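Local coordinates for protein glutamyl-tRNA synthetase (Methanothermobacter thermautotrophicus, PDB 3AII) that activates glutamate with ATP and transfers it to the acceptor end of tRNA(Glu) and, as a non-discriminating enzyme, also to tRNA(Gln), at residues Pro419-Pro427 with Gly436-Gly444; Arg402-Pro410 with Val512-Leu523. One frame throughout, in Å; residues are numbered along the deposited sequence. Where two conformers were deposited one is given.

Contact 1. Residues Pro419-Pro427 with Gly436-Gly444; sequences PGPVRVERP and GNRVLELRG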
loop_
_atom_site.group_PDB
_atom_site.type_symbol
_atom_site.label_atom_id
_atom_site.label_comp_id
_atom_site.label_asym_id
_atom_site.label_seq_id
_atom_site.Cartn_x
_atom_site.Cartn_y
_atom_site.Cartn_z
ATOM N N PRO A 419 -12.584 -47.776 -18.961
ATOM C CA PRO A 419 -13.539 -48.898 -18.914
ATOM C C PRO A 419 -14.991 -48.455 -18.713
ATOM O O PRO A 419 -15.916 -49.078 -19.244
ATOM C CB PRO A 419 -13.059 -49.722 -17.711
ATOM C CG PRO A 419 -11.593 -49.386 -17.587
ATOM C CD PRO A 419 -11.513 -47.918 -17.959
ATOM N N GLY A 420 -15.192 -47.383 -17.957
ATOM C CA GLY A 420 -16.529 -46.875 -17.712
ATOM C C GLY A 420 -16.425 -45.632 -16.858
ATOM O O GLY A 420 -15.327 -45.266 -16.448
ATOM N N PRO A 421 -17.562 -44.980 -16.582
ATOM C CA PRO A 421 -17.499 -43.706 -15.851
ATOM C C PRO A 421 -16.953 -43.887 -14.443
ATOM O O PRO A 421 -17.135 -44.927 -13.804
ATOM C CB PRO A 421 -18.962 -43.236 -15.804
ATOM C CG PRO A 421 -19.726 -44.178 -16.726
ATOM C CD PRO A 421 -18.942 -45.440 -16.794
ATOM N N VAL A 422 -16.273 -42.854 -13.963
ATOM C CA VAL A 422 -15.711 -42.862 -12.627
ATOM C C VAL A 422 -16.188 -41.611 -11.909
ATOM O O VAL A 422 -16.001 -40.506 -12.404
ATOM C CB VAL A 422 -14.180 -42.815 -12.682
ATOM C CG1 VAL A 422 -13.593 -42.773 -11.283
ATOM C CG2 VAL A 422 -13.643 -44.024 -13.475
ATOM N N ARG A 423 -16.814 -41.794 -10.754
ATOM C CA ARG A 423 -17.252 -40.675 -9.936
ATOM C C ARG A 423 -16.208 -40.409 -8.872
ATOM O O ARG A 423 -15.857 -41.290 -8.083
ATOM C CB ARG A 423 -18.625 -40.970 -9.314
ATOM C CG ARG A 423 -19.186 -39.805 -8.495
ATOM C CD ARG A 423 -20.549 -40.176 -7.901
ATOM N NE ARG A 423 -20.374 -41.063 -6.761
ATOM C CZ ARG A 423 -20.040 -40.655 -5.543
ATOM N NH1 ARG A 423 -19.871 -39.358 -5.286
ATOM N NH2 ARG A 423 -19.884 -41.553 -4.573
ATOM N N VAL A 424 -15.685 -39.191 -8.884
ATOM C CA VAL A 424 -14.593 -38.800 -8.016
ATOM C C VAL A 424 -15.105 -37.842 -6.935
ATOM O O VAL A 424 -15.841 -36.915 -7.249
ATOM C CB VAL A 424 -13.510 -38.080 -8.843
ATOM C CG1 VAL A 424 -12.369 -37.628 -7.947
ATOM C CG2 VAL A 424 -13.001 -38.989 -9.972
ATOM N N GLU A 425 -14.734 -38.062 -5.671
ATOM C CA GLU A 425 -14.985 -37.057 -4.630
ATOM C C GLU A 425 -13.690 -36.493 -4.074
ATOM O O GLU A 425 -12.752 -37.236 -3.768
ATOM C CB GLU A 425 -15.821 -37.598 -3.452
ATOM C CG GLU A 425 -17.269 -37.896 -3.779
ATOM C CD GLU A 425 -18.204 -37.868 -2.551
ATOM O OE1 GLU A 425 -17.756 -37.588 -1.415
ATOM O OE2 GLU A 425 -19.412 -38.128 -2.731
ATOM N N ARG A 426 -13.662 -35.177 -3.898
ATOM C CA ARG A 426 -12.502 -34.512 -3.340
ATOM C C ARG A 426 -12.964 -33.361 -2.442
ATOM O O ARG A 426 -13.792 -32.542 -2.852
ATOM C CB ARG A 426 -11.590 -34.003 -4.463
ATOM C CG ARG A 426 -10.350 -33.251 -3.968
ATOM C CD ARG A 426 -9.335 -33.076 -5.113
ATOM N NE ARG A 426 -8.104 -32.425 -4.666
ATOM C CZ ARG A 426 -7.084 -33.049 -4.079
ATOM N NH1 ARG A 426 -6.007 -32.361 -3.715
ATOM N NH2 ARG A 426 -7.137 -34.351 -3.847
ATOM N N PRO A 427 -12.454 -33.292 -1.202
ATOM C CA PRO A 427 -12.894 -32.210 -0.319
ATOM C C PRO A 427 -12.684 -30.810 -0.871
ATOM O O PRO A 427 -11.660 -30.483 -1.496
ATOM C CB PRO A 427 -12.010 -32.388 0.923
ATOM C CG PRO A 427 -11.715 -33.865 0.925
ATOM C CD PRO A 427 -11.537 -34.218 -0.517
ATOM N N GLY A 436 -18.080 -30.015 2.783
ATOM C CA GLY A 436 -18.286 -31.183 1.946
ATOM C C GLY A 436 -17.311 -31.394 0.804
ATOM O O GLY A 436 -16.236 -30.777 0.760
ATOM N N ASN A 437 -17.693 -32.281 -0.109
ATOM C CA ASN A 437 -16.788 -32.707 -1.179
ATOM C C ASN A 437 -17.305 -32.292 -2.543
ATOM O O ASN A 437 -18.506 -32.383 -2.806
ATOM C CB ASN A 437 -16.634 -34.222 -1.173
ATOM C CG ASN A 437 -15.915 -34.735 0.054
ATOM O OD1 ASN A 437 -15.232 -33.991 0.733
ATOM N ND2 ASN A 437 -16.070 -36.032 0.338
ATOM N N ARG A 438 -16.398 -31.861 -3.420
ATOM C CA ARG A 438 -16.746 -31.777 -4.841
ATOM C C ARG A 438 -16.910 -33.177 -5.416
ATOM O O ARG A 438 -16.240 -34.119 -4.987
ATOM C CB ARG A 438 -15.655 -31.044 -5.632
ATOM C CG ARG A 438 -15.300 -29.664 -5.136
ATOM C CD ARG A 438 -13.847 -29.595 -4.675
ATOM N NE ARG A 438 -12.926 -29.705 -5.815
ATOM C CZ ARG A 438 -11.610 -29.808 -5.687
ATOM N NH1 ARG A 438 -10.841 -29.858 -6.766
ATOM N NH2 ARG A 438 -11.066 -29.870 -4.479
ATOM N N VAL A 439 -17.810 -33.318 -6.386
ATOM C CA VAL A 439 -18.012 -34.574 -7.088
ATOM C C VAL A 439 -17.747 -34.304 -8.538
ATOM O O VAL A 439 -18.408 -33.469 -9.161
ATOM C CB VAL A 439 -19.439 -35.111 -6.910
ATOM C CG1 VAL A 439 -19.599 -36.457 -7.608
ATOM C CG2 VAL A 439 -19.741 -35.231 -5.417
ATOM N N LEU A 440 -16.748 -34.993 -9.061
ATOM C CA LEU A 440 -16.337 -34.826 -10.449
ATOM C C LEU A 440 -16.634 -36.108 -11.192
ATOM O O LEU A 440 -16.213 -37.185 -10.773
ATOM C CB LEU A 440 -14.844 -34.550 -10.524
ATOM C CG LEU A 440 -14.377 -33.281 -9.809
ATOM C CD1 LEU A 440 -12.907 -33.023 -10.041
ATOM C CD2 LEU A 440 -15.183 -32.108 -10.299
ATOM N N GLU A 441 -17.360 -35.987 -12.294
ATOM C CA GLU A 441 -17.765 -37.150 -13.055
ATOM C C GLU A 441 -16.871 -37.318 -14.286
ATOM O O GLU A 441 -16.995 -36.578 -15.263
ATOM C CB GLU A 441 -19.229 -37.022 -13.479
ATOM C CG GLU A 441 -20.209 -36.811 -12.333
ATOM C CD GLU A 441 -20.601 -38.096 -11.625
ATOM O OE1 GLU A 441 -20.036 -39.177 -11.952
ATOM O OE2 GLU A 441 -21.491 -38.019 -10.742
ATOM N N LEU A 442 -15.969 -38.289 -14.230
ATOM C CA LEU A 442 -15.116 -38.591 -15.369
ATOM C C LEU A 442 -15.857 -39.576 -16.279
ATOM O O LEU A 442 -16.160 -40.699 -15.868
ATOM C CB LEU A 442 -13.804 -39.202 -14.870
ATOM C CG LEU A 442 -12.938 -39.814 -15.970
ATOM C CD1 LEU A 442 -12.451 -38.718 -16.897
ATOM C CD2 LEU A 442 -11.772 -40.601 -15.374
ATOM N N ARG A 443 -16.173 -39.150 -17.500
ATOM C CA ARG A 443 -17.022 -39.958 -18.390
ATOM C C ARG A 443 -16.312 -40.334 -19.677
ATOM O O ARG A 443 -16.522 -41.429 -20.214
ATOM C CB ARG A 443 -18.317 -39.218 -18.748
ATOM C CG ARG A 443 -19.358 -39.180 -17.651
ATOM C CD ARG A 443 -20.600 -38.425 -18.110
ATOM N NE ARG A 443 -21.285 -39.101 -19.210
ATOM C CZ ARG A 443 -22.357 -38.618 -19.832
ATOM N NH1 ARG A 443 -22.870 -37.451 -19.464
ATOM N NH2 ARG A 443 -22.918 -39.304 -20.822
ATOM N N GLY A 444 -15.507 -39.414 -20.199
ATOM C CA GLY A 444 -14.735 -39.688 -21.401
ATOM C C GLY A 444 -13.653 -38.662 -21.679
ATOM O O GLY A 444 -12.477 -39.002 -21.753
HETATM O O HOH W 1 -18.897 -40.354 -13.973
#

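Contact 2. Residues Arg402-Pro410 with Val512-Leu523; sequences RRYFFAADP and VRGVIEADASEL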
loop_
_atom_site.group_PDB
_atom_site.type_symbol
_atom_site.label_atom_id
_atom_site.label_comp_id
_atom_site.label_asym_id
_atom_site.label_seq_id
_atom_site.Cartn_x
_atom_site.Cartn_y
_atom_site.Cartn_z
ATOM N N ARG A 402 -11.454 -22.356 -0.207
ATOM C CA ARG A 402 -12.055 -23.498 -0.902
ATOM C C ARG A 402 -11.200 -23.886 -2.104
ATOM O O ARG A 402 -10.648 -23.013 -2.781
ATOM C CB ARG A 402 -13.478 -23.161 -1.373
ATOM C CG ARG A 402 -14.422 -22.818 -0.228
ATOM C CD ARG A 402 -15.731 -22.202 -0.736
ATOM N NE ARG A 402 -16.631 -23.191 -1.322
ATOM C CZ ARG A 402 -17.629 -23.782 -0.668
ATOM N NH1 ARG A 402 -18.394 -24.672 -1.285
ATOM N NH2 ARG A 402 -17.860 -23.486 0.608
ATOM N N ARG A 403 -11.118 -25.183 -2.360
ATOM C CA ARG A 403 -10.262 -25.711 -3.421
ATOM C C ARG A 403 -11.032 -26.073 -4.684
ATOM O O ARG A 403 -12.063 -26.747 -4.624
ATOM C CB ARG A 403 -9.517 -26.952 -2.934
ATOM C CG ARG A 403 -8.541 -26.690 -1.791
ATOM C CD ARG A 403 -7.747 -27.958 -1.487
ATOM N NE ARG A 403 -8.596 -29.138 -1.398
ATOM C CZ ARG A 403 -8.125 -30.372 -1.227
ATOM N NH1 ARG A 403 -6.818 -30.560 -1.126
ATOM N NH2 ARG A 403 -8.944 -31.410 -1.163
ATOM N N TYR A 404 -10.499 -25.651 -5.835
ATOM C CA TYR A 404 -11.058 -26.023 -7.135
ATOM C C TYR A 404 -9.940 -26.341 -8.129
ATOM O O TYR A 404 -8.813 -25.854 -7.975
ATOM C CB TYR A 404 -11.908 -24.876 -7.693
ATOM C CG TYR A 404 -13.051 -24.484 -6.780
ATOM C CD1 TYR A 404 -14.278 -25.134 -6.861
ATOM C CD2 TYR A 404 -12.879 -23.515 -5.804
ATOM C CE1 TYR A 404 -15.324 -24.792 -6.009
ATOM C CE2 TYR A 404 -13.915 -23.171 -4.947
ATOM C CZ TYR A 404 -15.131 -23.809 -5.063
ATOM O OH TYR A 404 -16.145 -23.461 -4.193
ATOM N N PHE A 405 -10.272 -27.115 -9.164
ATOM C CA PHE A 405 -9.348 -27.374 -10.280
ATOM C C PHE A 405 -9.602 -26.369 -11.406
ATOM O O PHE A 405 -10.686 -26.372 -12.003
ATOM C CB PHE A 405 -9.550 -28.787 -10.848
ATOM C CG PHE A 405 -9.050 -29.902 -9.957
ATOM C CD1 PHE A 405 -8.046 -29.678 -9.022
ATOM C CD2 PHE A 405 -9.571 -31.183 -10.086
ATOM C CE1 PHE A 405 -7.585 -30.722 -8.204
ATOM C CE2 PHE A 405 -9.109 -32.225 -9.276
ATOM C CZ PHE A 405 -8.111 -31.992 -8.352
ATOM N N PHE A 406 -8.605 -25.530 -11.686
ATOM C CA PHE A 406 -8.604 -24.632 -12.836
ATOM C C PHE A 406 -7.464 -25.074 -13.734
ATOM O O PHE A 406 -6.316 -25.091 -13.311
ATOM C CB PHE A 406 -8.390 -23.180 -12.377
ATOM C CG PHE A 406 -8.027 -22.215 -13.497
ATOM C CD1 PHE A 406 -8.978 -21.821 -14.426
ATOM C CD2 PHE A 406 -6.742 -21.692 -13.587
ATOM C CE1 PHE A 406 -8.655 -20.930 -15.452
ATOM C CE2 PHE A 406 -6.403 -20.792 -14.600
ATOM C CZ PHE A 406 -7.357 -20.412 -15.531
ATOM N N ALA A 407 -7.797 -25.452 -14.965
ATOM C CA ALA A 407 -6.790 -25.869 -15.935
ATOM C C ALA A 407 -6.492 -24.703 -16.876
ATOM O O ALA A 407 -7.297 -24.396 -17.761
ATOM C CB ALA A 407 -7.289 -27.079 -16.722
ATOM N N ALA A 408 -5.344 -24.061 -16.663
ATOM C CA ALA A 408 -4.872 -22.975 -17.524
ATOM C C ALA A 408 -4.470 -23.528 -18.893
ATOM O O ALA A 408 -3.905 -24.612 -18.968
ATOM C CB ALA A 408 -3.688 -22.309 -16.887
ATOM N N ASP A 409 -4.736 -22.766 -19.955
ATOM C CA ASP A 409 -4.368 -23.164 -21.324
ATOM C C ASP A 409 -4.670 -24.639 -21.561
ATOM O O ASP A 409 -3.786 -25.432 -21.899
ATOM C CB ASP A 409 -2.897 -22.857 -21.597
ATOM C CG ASP A 409 -2.610 -21.362 -21.623
ATOM O OD1 ASP A 409 -3.519 -20.575 -21.974
ATOM O OD2 ASP A 409 -1.478 -20.975 -21.286
ATOM N N PRO A 410 -5.936 -25.010 -21.384
ATOM C CA PRO A 410 -6.286 -26.424 -21.319
ATOM C C PRO A 410 -6.200 -27.115 -22.675
ATOM O O PRO A 410 -6.392 -26.497 -23.722
ATOM C CB PRO A 410 -7.732 -26.394 -20.829
ATOM C CG PRO A 410 -8.257 -25.076 -21.324
ATOM C CD PRO A 410 -7.106 -24.137 -21.187
ATOM N N VAL A 512 -4.587 -15.122 -17.998
ATOM C CA VAL A 512 -4.445 -16.562 -18.197
ATOM C C VAL A 512 -5.829 -17.193 -18.350
ATOM O O VAL A 512 -6.630 -17.160 -17.421
ATOM C CB VAL A 512 -3.685 -17.228 -17.025
ATOM C CG1 VAL A 512 -3.713 -18.761 -17.150
ATOM C CG2 VAL A 512 -2.258 -16.712 -16.948
ATOM N N ARG A 513 -6.109 -17.765 -19.518
ATOM C CA ARG A 513 -7.436 -18.323 -19.797
ATOM C C ARG A 513 -7.455 -19.822 -19.592
ATOM O O ARG A 513 -6.445 -20.490 -19.812
ATOM C CB ARG A 513 -7.859 -18.023 -21.237
ATOM C CG ARG A 513 -7.848 -16.553 -21.601
ATOM C CD ARG A 513 -8.806 -16.285 -22.747
ATOM N NE ARG A 513 -8.912 -14.860 -23.036
ATOM C CZ ARG A 513 -9.881 -14.317 -23.766
ATOM N NH1 ARG A 513 -10.834 -15.085 -24.278
ATOM N NH2 ARG A 513 -9.899 -13.008 -23.977
ATOM N N GLY A 514 -8.600 -20.356 -19.182
ATOM C CA GLY A 514 -8.717 -21.797 -19.010
ATOM C C GLY A 514 -10.130 -22.213 -18.678
ATOM O O GLY A 514 -11.084 -21.499 -18.983
ATOM N N VAL A 515 -10.255 -23.387 -18.062
ATOM C CA VAL A 515 -11.543 -23.881 -17.619
ATOM C C VAL A 515 -11.454 -24.281 -16.154
ATOM O O VAL A 515 -10.386 -24.628 -15.657
ATOM C CB VAL A 515 -12.061 -25.060 -18.469
ATOM C CG1 VAL A 515 -12.388 -24.582 -19.890
ATOM C CG2 VAL A 515 -11.041 -26.204 -18.495
ATOM N N ILE A 516 -12.591 -24.227 -15.475
ATOM C CA ILE A 516 -12.645 -24.549 -14.055
ATOM C C ILE A 516 -13.797 -25.526 -13.823
ATOM O O ILE A 516 -14.750 -25.581 -14.594
ATOM C CB ILE A 516 -12.780 -23.239 -13.206
ATOM C CG1 ILE A 516 -12.552 -23.506 -11.710
ATOM C CG2 ILE A 516 -14.129 -22.538 -13.482
ATOM C CD1 ILE A 516 -12.317 -22.231 -10.879
ATOM N N GLU A 517 -13.697 -26.325 -12.773
ATOM C CA GLU A 517 -14.734 -27.306 -12.505
ATOM C C GLU A 517 -16.087 -26.663 -12.150
ATOM O O GLU A 517 -16.144 -25.531 -11.674
ATOM C CB GLU A 517 -14.273 -28.274 -11.419
ATOM C CG GLU A 517 -14.254 -27.671 -10.036
ATOM C CD GLU A 517 -13.710 -28.653 -9.022
ATOM O OE1 GLU A 517 -14.514 -29.356 -8.374
ATOM O OE2 GLU A 517 -12.474 -28.724 -8.891
ATOM N N ALA A 518 -17.160 -27.415 -12.414
ATOM C CA ALA A 518 -18.535 -26.938 -12.267
ATOM C C ALA A 518 -18.856 -26.277 -10.937
ATOM O O ALA A 518 -19.578 -25.278 -10.893
ATOM C CB ALA A 518 -19.519 -28.089 -12.526
ATOM N N ASP A 519 -18.333 -26.816 -9.839
ATOM C CA ASP A 519 -18.651 -26.259 -8.522
ATOM C C ASP A 519 -18.212 -24.814 -8.286
ATOM O O ASP A 519 -18.751 -24.126 -7.419
ATOM C CB ASP A 519 -18.096 -27.151 -7.414
ATOM C CG ASP A 519 -18.999 -28.319 -7.108
ATOM O OD1 ASP A 519 -20.239 -28.162 -7.211
ATOM O OD2 ASP A 519 -18.468 -29.399 -6.765
ATOM N N ALA A 520 -17.224 -24.350 -9.041
ATOM C CA ALA A 520 -16.766 -22.984 -8.940
ATOM C C ALA A 520 -17.918 -22.002 -9.149
ATOM O O ALA A 520 -17.871 -20.887 -8.661
ATOM C CB ALA A 520 -15.640 -22.731 -9.945
ATOM N N SER A 521 -18.956 -22.431 -9.863
ATOM C CA SER A 521 -20.109 -21.557 -10.099
ATOM C C SER A 521 -20.828 -21.144 -8.815
ATOM O O SER A 521 -21.607 -20.189 -8.817
ATOM C CB SER A 521 -21.103 -22.206 -11.076
ATOM O OG SER A 521 -21.652 -23.393 -10.542
ATOM N N GLU A 522 -20.571 -21.864 -7.720
ATOM C CA GLU A 522 -21.114 -21.499 -6.402
ATOM C C GLU A 522 -20.445 -20.274 -5.757
ATOM O O GLU A 522 -20.952 -19.716 -4.779
ATOM C CB GLU A 522 -21.017 -22.695 -5.441
ATOM C CG GLU A 522 -19.605 -22.919 -4.872
ATOM C CD GLU A 522 -19.443 -24.287 -4.228
ATOM O OE1 GLU A 522 -20.467 -24.929 -3.918
ATOM O OE2 GLU A 522 -18.292 -24.724 -4.029
ATOM N N LEU A 523 -19.296 -19.862 -6.291
ATOM C CA LEU A 523 -18.544 -18.762 -5.706
ATOM C C LEU A 523 -19.204 -17.417 -5.974
ATOM O O LEU A 523 -19.881 -17.234 -6.992
ATOM C CB LEU A 523 -17.121 -18.744 -6.264
ATOM C CG LEU A 523 -16.306 -20.004 -5.959
ATOM C CD1 LEU A 523 -15.075 -20.093 -6.858
ATOM C CD2 LEU A 523 -15.931 -20.017 -4.476
HETATM O O HOH W 2 -4.149 -17.969 -21.542
#

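Contact 1. Residues Pro419-Pro427 with Gly436-Gly444
Arg438 and Arg426 run side by side across an antiparallel beta hairpin, their guanidinium planes 81° apart. The Arg438 chain bends at chi2 (117°) and at chi3, which brings NH2 to 3.5 Å from Arg426 CG and turns one face of its guanidinium to Arg426 CB. The same NH2 donates to Pro427 O at 3.1 Å; the oxygen sits at the guanidinium edge, but the donor stands above the carbonyl plane. Glu425 lies on the face away from the two arginines, and next to the turn Asn437 reaches across to it: ND2 donates to Glu425 OE1 at 2.9 Å in a nearly straight bond (176°). Arg423 NH1 forms a salt bridge with the second carboxylate oxygen, Glu425 OE2, at 2.9 Å. Six backbone bonds pair Val422, Val424 and Arg426 with Leu442, Leu440 and Arg438. On the arginines' face Val424, Leu440 and Leu442 touch Trp493, and Val422 and Leu442 touch Val464. Arg426 NE and Arg438 NH2 come within 3.9 Å, yet salt bridges from Arg426 to Asp462 and Glu532, and from Arg438 to Glu517 and Glu532, probably offset the repulsion and fasten this face to the neighbouring barrels.

Contact 2. Residues Arg402-Pro410 with Val512-Leu523
Ala407 and Val515 form the hydrogen-bonded pair of a short antiparallel ladder, with Ala407 N donating to Val515 O at 2.8 Å. The ladder is extended by Glu517 N to Phe405 O and by Asp409 N to Arg513 O, while a water bridges Asp409 OD1 and Arg513 N. Glu517 also uses its side chain: OE2 accepts from Phe405 N at 2.7 Å on its anti side. These strands belong to the two-barrel anticodon-binding domain that archaeal-type GluRS shares with glutaminyl-tRNA synthetase; beyond strand 512-516 the chain turns into a 3-10 segment that borders Tyr404. There Glu522 OE2 is gripped twice, by Tyr404 OH at a very short 2.5 Å and by Arg402 NH1 in a 2.7 Å salt bridge that arrives from above the carboxylate plane. Arg402 NE donates to the same phenol oxygen at 2.9 Å, in the guanidinium plane. Among apolar contacts, Leu523 CD1 makes an off-centre CH-pi contact with the Tyr404 ring, and Ala520 CB lies over a ring face. Phe406, with CG anti to the backbone N (chi1 165°), brings CE1 to 3.7 Å from Gly514 CA, and Ala408 CB meets Val512 CG1.

In the fold
The centres of the two contacts lie about 15 Å apart in the anticodon-binding region. Contact 2 pairs strands 402-408 and 511-516, distant in sequence, within one six-stranded sheet. Contact 1 is a local two-stranded hairpin, and both its strands come between those of contact 2 along the chain. The hairpin lies against strand 402-408 and also touches strands 464-469 and 489-495 of the second six-stranded sheet, so it spans both. The contacts meet directly: Arg403 NH2 probably donates to Pro427 O, and Leu440 packs on Glu517. Contact 1 lies farther from the chain centre, placing the hairpin toward the outer part of the anticodon-binding domain.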